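Local coordinates for putative Glycerophosphoryl diester phosphodiesterase (Silicibacter pomeroyi, PDB 3L12), which is a putative member of the glycerophosphoryl diester phosphodiesterase family, built on a TIM-barrel fold and holding a magnesium ion, at residues 21-24 / 25-29; 54-57 / 58-62; 193-196 / 197-201; 237-240 / 241-245. All coordinates share one frame; numbering follows the deposited sequence. Where two conformers were deposited one is given.

Contact 1. Residues 21-24 / 25-29; sequences IGHR and GARGV
At the C-terminal end of strand 19-23 of the TIM barrel, beside the magnesium site, a type II beta turn from Gly22 to Gly25 leads the chain out of the strand. Gly25 N donates to Gly22 O at 3.2 Å. A weaker bond, Arg27 N to His23 O at 3.4 Å, holds the chain just beyond the turn. Gly25 has a positive phi of 98°, and its backbone angles call for glycine. Arg27 lies alongside both His23 and Arg24, pointing the same way. CG of Arg24 lies over the centre of one face of the His23 ring. Arg27 bends at chi3 (62°). This brings NH2 to the edge of the His23 ring, 3.3 Å from His23 CE1, with the two planes 70° apart. Asp296 joins this pair from outside: it accepts a hydrogen bond from His23 ND1 and forms a salt bridge with Arg27. Arg24 forms its own salt bridge with Glu32. These carboxylates probably offset the like charges of the two arginines. His23 NE2 is hydrogen-bonded to an unknown ligand. Arg27 NH1 lies over one face of the Arg24 guanidinium, 3.2 Å from Arg24 NH1.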
loop_
_atom_site.group_PDB
_atom_site.type_symbol
_atom_site.label_atom_id
_atom_site.label_comp_id
_atom_site.label_asym_id
_atom_site.label_seq_id
_atom_site.Cartn_x
_atom_site.Cartn_y
_atom_site.Cartn_z
ATOM N N ILE A 21 2.058 14.023 5.171
ATOM C CA ILE A 21 2.185 14.315 3.751
ATOM C C ILE A 21 2.872 13.125 3.085
ATOM O O ILE A 21 3.969 12.754 3.445
ATOM C CB ILE A 21 2.883 15.623 3.463
ATOM C CG1 ILE A 21 2.218 16.825 4.182
ATOM C CG2 ILE A 21 2.924 15.907 1.903
ATOM C CD1 ILE A 21 2.813 17.149 5.545
ATOM N N GLY A 22 2.188 12.561 2.081
ATOM C CA GLY A 22 2.667 11.395 1.348
ATOM C C GLY A 22 3.742 11.751 0.360
ATOM O O GLY A 22 3.461 12.461 -0.621
ATOM N N HIS A 23 4.989 11.347 0.629
ATOM C CA HIS A 23 6.127 11.722 -0.237
ATOM C C HIS A 23 6.058 10.982 -1.591
ATOM O O HIS A 23 6.152 9.734 -1.651
ATOM C CB HIS A 23 7.435 11.422 0.469
ATOM C CG HIS A 23 8.616 12.019 -0.210
ATOM N ND1 HIS A 23 9.724 11.264 -0.554
ATOM C CD2 HIS A 23 8.861 13.277 -0.633
ATOM C CE1 HIS A 23 10.628 12.072 -1.116
ATOM N NE2 HIS A 23 10.111 13.286 -1.193
ATOM N N ARG A 24 5.866 11.753 -2.679
ATOM C CA ARG A 24 5.666 11.225 -4.045
ATOM C C ARG A 24 4.505 10.240 -4.060
ATOM O O ARG A 24 4.463 9.366 -4.838
ATOM C CB ARG A 24 6.955 10.581 -4.596
ATOM C CG ARG A 24 8.142 11.490 -4.395
ATOM C CD ARG A 24 9.422 10.923 -4.942
ATOM N NE ARG A 24 10.478 11.847 -4.586
ATOM C CZ ARG A 24 11.793 11.635 -4.763
ATOM N NH1 ARG A 24 12.261 10.516 -5.338
ATOM N NH2 ARG A 24 12.654 12.547 -4.310
ATOM N N GLY A 25 3.534 10.459 -3.178
ATOM C CA GLY A 25 2.485 9.490 -2.955
ATOM C C GLY A 25 2.878 8.692 -1.725
ATOM O O GLY A 25 2.749 9.155 -0.575
ATOM N N ALA A 26 3.379 7.469 -1.917
ATOM C CA ALA A 26 3.825 6.598 -0.819
ATOM C C ALA A 26 4.953 5.739 -1.385
ATOM O O ALA A 26 4.769 4.572 -1.645
ATOM C CB ALA A 26 2.742 5.731 -0.320
ATOM N N ARG A 27 6.099 6.366 -1.613
ATOM C CA ARG A 27 7.226 5.706 -2.238
ATOM C C ARG A 27 7.657 4.414 -1.536
ATOM O O ARG A 27 8.188 3.503 -2.152
ATOM C CB ARG A 27 8.385 6.703 -2.336
ATOM C CG ARG A 27 9.733 6.125 -2.818
ATOM C CD ARG A 27 10.778 7.181 -3.120
ATOM N NE ARG A 27 11.139 7.986 -1.939
ATOM C CZ ARG A 27 12.219 8.706 -1.798
ATOM N NH1 ARG A 27 13.142 8.786 -2.761
ATOM N NH2 ARG A 27 12.443 9.327 -0.646
ATOM N N GLY A 28 7.499 4.303 -0.224
ATOM C CA GLY A 28 7.798 3.009 0.417
ATOM C C GLY A 28 6.883 1.845 0.088
ATOM O O GLY A 28 7.262 0.706 0.334
ATOM N N VAL A 29 5.682 2.105 -0.464
ATOM C CA VAL A 29 4.641 1.135 -0.738
ATOM C C VAL A 29 4.338 0.901 -2.261
ATOM O O VAL A 29 4.116 -0.208 -2.693
ATOM C CB VAL A 29 3.302 1.513 -0.001
ATOM C CG1 VAL A 29 2.267 0.362 -0.141
ATOM C CG2 VAL A 29 3.617 1.896 1.497
#

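Contact 2. Residues 54-57 / 58-62; sequences VMTA and DGVPV
Thr56 and Asp58 meet in the tight connection of a beta hairpin, where strand 48-55 turns back into strand 61-63. A type I beta turn runs from Thr56 to Gly59. Asp58 comes first. Its OD1 accepts the hydroxyl of Thr56 OG1 at 2.7 Å, on the anti side and out of the carboxylate plane. The same OD1 also bonds the backbone N of Tyr94, which ties the turn to the start of helix 94-98. Gly59 N closes the turn on Thr56 O at 3.1 Å; its phi is positive, which favours glycine. Val60 N then donates to Thr56 OG1 at 2.9 Å. This hydroxyl therefore gives one bond and takes another. Chi1 of 66° places OG1 between the backbone N and the carbonyl carbon, where it faces both Asp58 and Val60 N. Val60 O in turn receives Thr56 N. Pro61 forms a non-hydrogen-bonded pair with Met55, a selenomethionine. The bent Met55 chain lies alongside the proline ring, with SE 4.0 Å from Pro61 CG. Met166 and Ala169 of helix 160-176 pack against Met55 on this face. Val62 completes the hairpin as a hydrogen-bonded pair with Val54, through two nearly straight bonds. On the Val62 side of the sheet, the side chains of Thr56 and Val62 cross at about a right angle, CG2 of Thr56 lying 3.7 Å from CG1 of Val62.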
loop_
_atom_site.group_PDB
_atom_site.type_symbol
_atom_site.label_atom_id
_atom_site.label_comp_id
_atom_site.label_asym_id
_atom_site.label_seq_id
_atom_site.Cartn_x
_atom_site.Cartn_y
_atom_site.Cartn_z
ATOM N N VAL A 54 8.462 18.637 -13.446
ATOM C CA VAL A 54 9.566 18.968 -14.336
ATOM C C VAL A 54 9.000 19.185 -15.762
ATOM O O VAL A 54 7.981 18.560 -16.157
ATOM C CB VAL A 54 10.578 17.765 -14.283
ATOM C CG1 VAL A 54 11.652 17.922 -15.311
ATOM C CG2 VAL A 54 11.133 17.555 -12.831
HETATM N N MSE A 55 9.622 20.075 -16.557
HETATM C CA MSE A 55 9.195 20.327 -17.919
HETATM C C MSE A 55 9.861 19.425 -18.986
HETATM O O MSE A 55 11.070 19.248 -18.944
HETATM C CB MSE A 55 9.520 21.762 -18.310
HETATM C CG MSE A 55 8.891 22.864 -17.459
HETATM SE SE MSE A 55 6.950 22.765 -17.510
HETATM C CE MSE A 55 6.580 23.024 -19.085
ATOM N N THR A 56 9.063 18.929 -19.918
ATOM C CA THR A 56 9.600 18.212 -21.078
ATOM C C THR A 56 10.059 19.223 -22.145
ATOM O O THR A 56 9.822 20.438 -22.063
ATOM C CB THR A 56 8.533 17.313 -21.701
ATOM O OG1 THR A 56 7.497 18.130 -22.238
ATOM C CG2 THR A 56 7.943 16.307 -20.648
ATOM N N ALA A 57 10.679 18.699 -23.207
ATOM C CA ALA A 57 11.126 19.542 -24.323
ATOM C C ALA A 57 9.971 20.248 -24.990
ATOM O O ALA A 57 10.116 21.385 -25.469
ATOM C CB ALA A 57 11.854 18.683 -25.378
ATOM N N ASP A 58 8.822 19.577 -25.036
ATOM C CA ASP A 58 7.640 20.141 -25.688
ATOM C C ASP A 58 6.723 20.907 -24.751
ATOM O O ASP A 58 5.561 21.153 -25.090
ATOM C CB ASP A 58 6.888 19.099 -26.554
ATOM C CG ASP A 58 6.512 17.794 -25.818
ATOM O OD1 ASP A 58 7.093 17.361 -24.773
ATOM O OD2 ASP A 58 5.613 17.140 -26.407
ATOM N N GLY A 59 7.255 21.287 -23.592
ATOM C CA GLY A 59 6.549 22.164 -22.660
ATOM C C GLY A 59 5.449 21.530 -21.843
ATOM O O GLY A 59 4.516 22.232 -21.407
ATOM N N VAL A 60 5.558 20.238 -21.596
ATOM C CA VAL A 60 4.543 19.526 -20.796
ATOM C C VAL A 60 5.045 19.386 -19.346
ATOM O O VAL A 60 6.120 18.829 -19.118
ATOM C CB VAL A 60 4.165 18.125 -21.374
ATOM C CG1 VAL A 60 3.038 17.458 -20.562
ATOM C CG2 VAL A 60 3.729 18.216 -22.824
ATOM N N PRO A 61 4.296 19.915 -18.362
ATOM C CA PRO A 61 4.659 19.639 -16.966
ATOM C C PRO A 61 4.334 18.176 -16.642
ATOM O O PRO A 61 3.185 17.733 -16.819
ATOM C CB PRO A 61 3.762 20.582 -16.152
ATOM C CG PRO A 61 3.199 21.528 -17.146
ATOM C CD PRO A 61 3.164 20.845 -18.463
ATOM N N VAL A 62 5.340 17.431 -16.213
ATOM C CA VAL A 62 5.190 15.998 -15.897
ATOM C C VAL A 62 5.627 15.759 -14.462
ATOM O O VAL A 62 6.402 16.535 -13.876
ATOM C CB VAL A 62 5.953 15.072 -16.880
ATOM C CG1 VAL A 62 5.352 15.204 -18.297
ATOM C CG2 VAL A 62 7.435 15.351 -16.859
#

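Contact 3. Residues 193-196 / 197-201; sequences LGEC and RRQAP
Glu195 OE1 is gripped by two partners, Arg198 NH2 and a water. Arg198 NH2 donates to Glu195 OE1 at 3.0 Å in a salt bridge. The carboxylate oxygen lies near the guanidinium plane, although the two planar groups are turned 62° apart. The water donates to Glu195 OE1 and accepts from Arg198 NE, so it bridges the same two side chains. The other oxygen, Glu195 OE2, uses its anti lone pair to take Gln199 NE2 at 2.8 Å. That bond is nearly straight, at 171°, and lies in the amide plane of Gln199. The Glu195 chain bends at chi2 (62°), which folds the carboxylate back toward the next turn. Both its oxygens are thus bound, probably fixing its rotation. Gln199 NE2 also donates to Ala164 O of helix 160-176. Arg198 bends at chi3. Gly194 O sits over the centre of one face of its guanidinium, 3.4 Å from the plane. That carbonyl accepts Arg198 N at 3.2 Å. A second water donates to Gly194 O and accepts from Arg197 NH1. Arg197 NH2 is hydrogen-bonded to Tyr207 OH and Thr205 OG1, both on strand 205-209. On the buried side, Cys196 packs on Met185 of strand 183-187. The bonds from Glu195 to Arg198 (i to i+3) and to Gln199 (i to i+4) are characteristic of an alpha helix, here helix 190-199 of a beta-alpha-beta unit in the barrel.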
loop_
_atom_site.group_PDB
_atom_site.type_symbol
_atom_site.label_atom_id
_atom_site.label_comp_id
_atom_site.label_asym_id
_atom_site.label_seq_id
_atom_site.Cartn_x
_atom_site.Cartn_y
_atom_site.Cartn_z
ATOM N N LEU A 193 10.317 30.675 -6.531
ATOM C CA LEU A 193 9.178 30.928 -5.652
ATOM C C LEU A 193 8.781 32.419 -5.721
ATOM O O LEU A 193 7.616 32.754 -5.607
ATOM C CB LEU A 193 9.455 30.475 -4.209
ATOM C CG LEU A 193 9.632 28.982 -4.017
ATOM C CD1 LEU A 193 10.118 28.685 -2.593
ATOM C CD2 LEU A 193 8.321 28.217 -4.349
ATOM N N GLY A 194 9.750 33.305 -5.934
ATOM C CA GLY A 194 9.445 34.718 -6.141
ATOM C C GLY A 194 8.616 34.911 -7.392
ATOM O O GLY A 194 7.712 35.747 -7.408
ATOM N N GLU A 195 8.945 34.160 -8.434
ATOM C CA GLU A 195 8.213 34.194 -9.700
ATOM C C GLU A 195 6.815 33.590 -9.512
ATOM O O GLU A 195 5.840 34.139 -10.018
ATOM C CB GLU A 195 9.001 33.512 -10.808
ATOM C CG GLU A 195 8.364 33.522 -12.208
ATOM C CD GLU A 195 8.177 34.922 -12.783
ATOM O OE1 GLU A 195 8.947 35.855 -12.433
ATOM O OE2 GLU A 195 7.221 35.105 -13.586
ATOM N N CYS A 196 6.695 32.517 -8.734
ATOM C CA CYS A 196 5.353 31.966 -8.449
ATOM C C CYS A 196 4.436 33.019 -7.805
ATOM O O CYS A 196 3.265 33.122 -8.141
ATOM C CB CYS A 196 5.448 30.780 -7.507
ATOM S SG CYS A 196 6.245 29.309 -8.217
ATOM N N ARG A 197 4.974 33.736 -6.832
ATOM C CA ARG A 197 4.228 34.711 -6.069
ATOM C C ARG A 197 3.782 35.845 -6.969
ATOM O O ARG A 197 2.690 36.363 -6.811
ATOM C CB ARG A 197 5.061 35.261 -4.913
ATOM C CG ARG A 197 4.276 36.158 -3.993
ATOM C CD ARG A 197 5.067 36.714 -2.836
ATOM N NE ARG A 197 5.740 35.639 -2.099
ATOM C CZ ARG A 197 7.036 35.331 -2.183
ATOM N NH1 ARG A 197 7.876 36.040 -2.943
ATOM N NH2 ARG A 197 7.521 34.321 -1.464
ATOM N N ARG A 198 4.637 36.243 -7.902
ATOM C CA ARG A 198 4.241 37.283 -8.850
ATOM C C ARG A 198 3.176 36.800 -9.826
ATOM O O ARG A 198 2.273 37.576 -10.173
ATOM C CB ARG A 198 5.449 37.871 -9.597
ATOM C CG ARG A 198 6.293 38.774 -8.742
ATOM C CD ARG A 198 7.368 39.456 -9.613
ATOM N NE ARG A 198 8.332 38.480 -10.090
ATOM C CZ ARG A 198 9.394 38.045 -9.411
ATOM N NH1 ARG A 198 9.651 38.483 -8.183
ATOM N NH2 ARG A 198 10.185 37.130 -9.960
ATOM N N GLN A 199 3.258 35.555 -10.282
ATOM C CA GLN A 199 2.239 35.032 -11.187
ATOM C C GLN A 199 0.951 34.505 -10.506
ATOM O O GLN A 199 -0.084 34.431 -11.168
ATOM C CB GLN A 199 2.801 33.913 -12.071
ATOM C CG GLN A 199 3.843 34.341 -13.076
ATOM C CD GLN A 199 4.175 33.262 -14.081
ATOM O OE1 GLN A 199 3.300 32.492 -14.514
ATOM N NE2 GLN A 199 5.452 33.167 -14.430
ATOM N N ALA A 200 1.023 34.186 -9.213
ATOM C CA ALA A 200 -0.092 33.561 -8.483
ATOM C C ALA A 200 -0.015 33.919 -7.004
ATOM O O ALA A 200 0.243 33.062 -6.174
ATOM C CB ALA A 200 -0.043 32.057 -8.688
ATOM N N PRO A 201 -0.256 35.203 -6.663
ATOM C CA PRO A 201 -0.148 35.614 -5.279
ATOM C C PRO A 201 -1.173 34.945 -4.373
ATOM O O PRO A 201 -1.029 34.996 -3.143
ATOM C CB PRO A 201 -0.402 37.130 -5.337
ATOM C CG PRO A 201 -1.103 37.344 -6.609
ATOM C CD PRO A 201 -0.527 36.358 -7.542
HETATM O O HOH W 1 7.530 37.824 -5.233
HETATM O O HOH W 2 7.260 38.123 -12.819
#

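Contact 4. Residues 237-240 / 241-245; sequences LPQA and VASAG
Backbone bonds of the i to i+4 kind join Leu237 O to Val241 N and Pro238 O to Ala242 N, both at 2.9 Å, as helix 237-244 runs toward its C-terminal end. The main side-chain pair is Gln239 and Ser243, one turn apart. Gln239 bends at chi2 (57°), which brings OE1 back toward the serine hydroxyl. Ser243 OG is 3.2 Å from Gln239 OE1 and also 3.2 Å from Gln239 O. Each would be a weak bond. The single proton can serve either oxygen, and which one is not settled. Gln239 O is already bound by Ser243 N at 2.8 Å. On the buried side, CG2 of Val241 rests 3.4 Å from Leu237 O. Trp249 of strand 248-251 and Trp190 of helix 190-199 pack on both Leu237 and Val241. Gly245 closes the helix with a Schellman motif. Its N bonds Ala242 O at 3.1 Å and, more weakly, Val241 O. The positive phi of 101° at Gly245 calls for glycine. The chemistry thus differs between the two sides of the helix. Apolar side chains hold it to the barrel, while the Gln239 and Ser243 pair adds at most a weak hydroxyl bond to a backbone that is already well bonded.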
loop_
_atom_site.group_PDB
_atom_site.type_symbol
_atom_site.label_atom_id
_atom_site.label_comp_id
_atom_site.label_asym_id
_atom_site.label_seq_id
_atom_site.Cartn_x
_atom_site.Cartn_y
_atom_site.Cartn_z
ATOM N N LEU A 237 17.388 30.424 8.829
ATOM C CA LEU A 237 16.569 29.939 7.726
ATOM C C LEU A 237 15.113 30.451 7.890
ATOM O O LEU A 237 14.585 31.024 6.943
ATOM C CB LEU A 237 16.703 28.408 7.547
ATOM C CG LEU A 237 17.967 27.956 6.798
ATOM C CD1 LEU A 237 18.207 26.442 6.805
ATOM C CD2 LEU A 237 17.946 28.462 5.334
ATOM N N PRO A 238 14.475 30.284 9.082
ATOM C CA PRO A 238 13.137 30.818 9.261
ATOM C C PRO A 238 13.009 32.298 8.944
ATOM O O PRO A 238 12.026 32.693 8.301
ATOM C CB PRO A 238 12.860 30.607 10.758
ATOM C CG PRO A 238 13.758 29.612 11.212
ATOM C CD PRO A 238 14.850 29.416 10.219
ATOM N N GLN A 239 13.989 33.103 9.397
ATOM C CA GLN A 239 13.970 34.520 9.120
ATOM C C GLN A 239 14.111 34.743 7.620
ATOM O O GLN A 239 13.396 35.546 7.065
ATOM C CB GLN A 239 15.059 35.280 9.900
ATOM C CG GLN A 239 14.942 36.794 9.757
ATOM C CD GLN A 239 13.571 37.330 10.196
ATOM O OE1 GLN A 239 12.714 37.633 9.351
ATOM N NE2 GLN A 239 13.335 37.374 11.502
ATOM N N ALA A 240 15.023 34.035 6.968
ATOM C CA ALA A 240 15.243 34.189 5.538
ATOM C C ALA A 240 13.968 33.897 4.738
ATOM O O ALA A 240 13.643 34.587 3.764
ATOM C CB ALA A 240 16.378 33.265 5.072
ATOM N N VAL A 241 13.255 32.847 5.150
ATOM C CA VAL A 241 12.008 32.455 4.485
ATOM C C VAL A 241 10.888 33.483 4.740
ATOM O O VAL A 241 10.220 33.901 3.792
ATOM C CB VAL A 241 11.577 31.029 4.927
ATOM C CG1 VAL A 241 10.182 30.715 4.452
ATOM C CG2 VAL A 241 12.572 30.017 4.398
ATOM N N ALA A 242 10.703 33.913 5.987
ATOM C CA ALA A 242 9.694 34.940 6.294
ATOM C C ALA A 242 10.017 36.210 5.502
ATOM O O ALA A 242 9.132 36.821 4.879
ATOM C CB ALA A 242 9.638 35.252 7.800
ATOM N N SER A 243 11.290 36.608 5.507
ATOM C CA SER A 243 11.711 37.820 4.756
ATOM C C SER A 243 11.489 37.712 3.242
ATOM O O SER A 243 11.156 38.728 2.614
ATOM C CB SER A 243 13.174 38.187 5.042
ATOM O OG SER A 243 13.309 38.639 6.376
ATOM N N ALA A 244 11.661 36.510 2.676
ATOM C CA ALA A 244 11.431 36.261 1.255
ATOM C C ALA A 244 9.938 36.314 0.885
ATOM O O ALA A 244 9.615 36.466 -0.297
ATOM C CB ALA A 244 12.020 34.951 0.834
ATOM N N GLY A 245 9.057 36.186 1.878
ATOM C CA GLY A 245 7.610 36.227 1.690
ATOM C C GLY A 245 6.953 34.854 1.679
ATOM O O GLY A 245 5.836 34.697 1.202
#

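In the fold
From the N terminus, contact 1 comes first, turning the chain out of strand 19-23 toward helix 35-43. Contact 2 closes the short hairpin of strands 48-55 and 61-63. Strands 19-23 and 48-55 are neighbours in the barrel sheet, and they bring His23 together with Glu50 and Asp52 of the magnesium site. Contact 3 covers the C-terminal end of helix 190-199 and the first residues after it, and contact 4 ends helix 237-244. All four follow in series; none nests or crosses. Contacts 1 and 2 do not touch, their centres about 22 Å apart. Contacts 3 and 4 do meet: Arg197 NH2 lies 3.2 Å from Gly245 O, so Arg197 of helix 190-199 packs on the C-terminal end of helix 237-244.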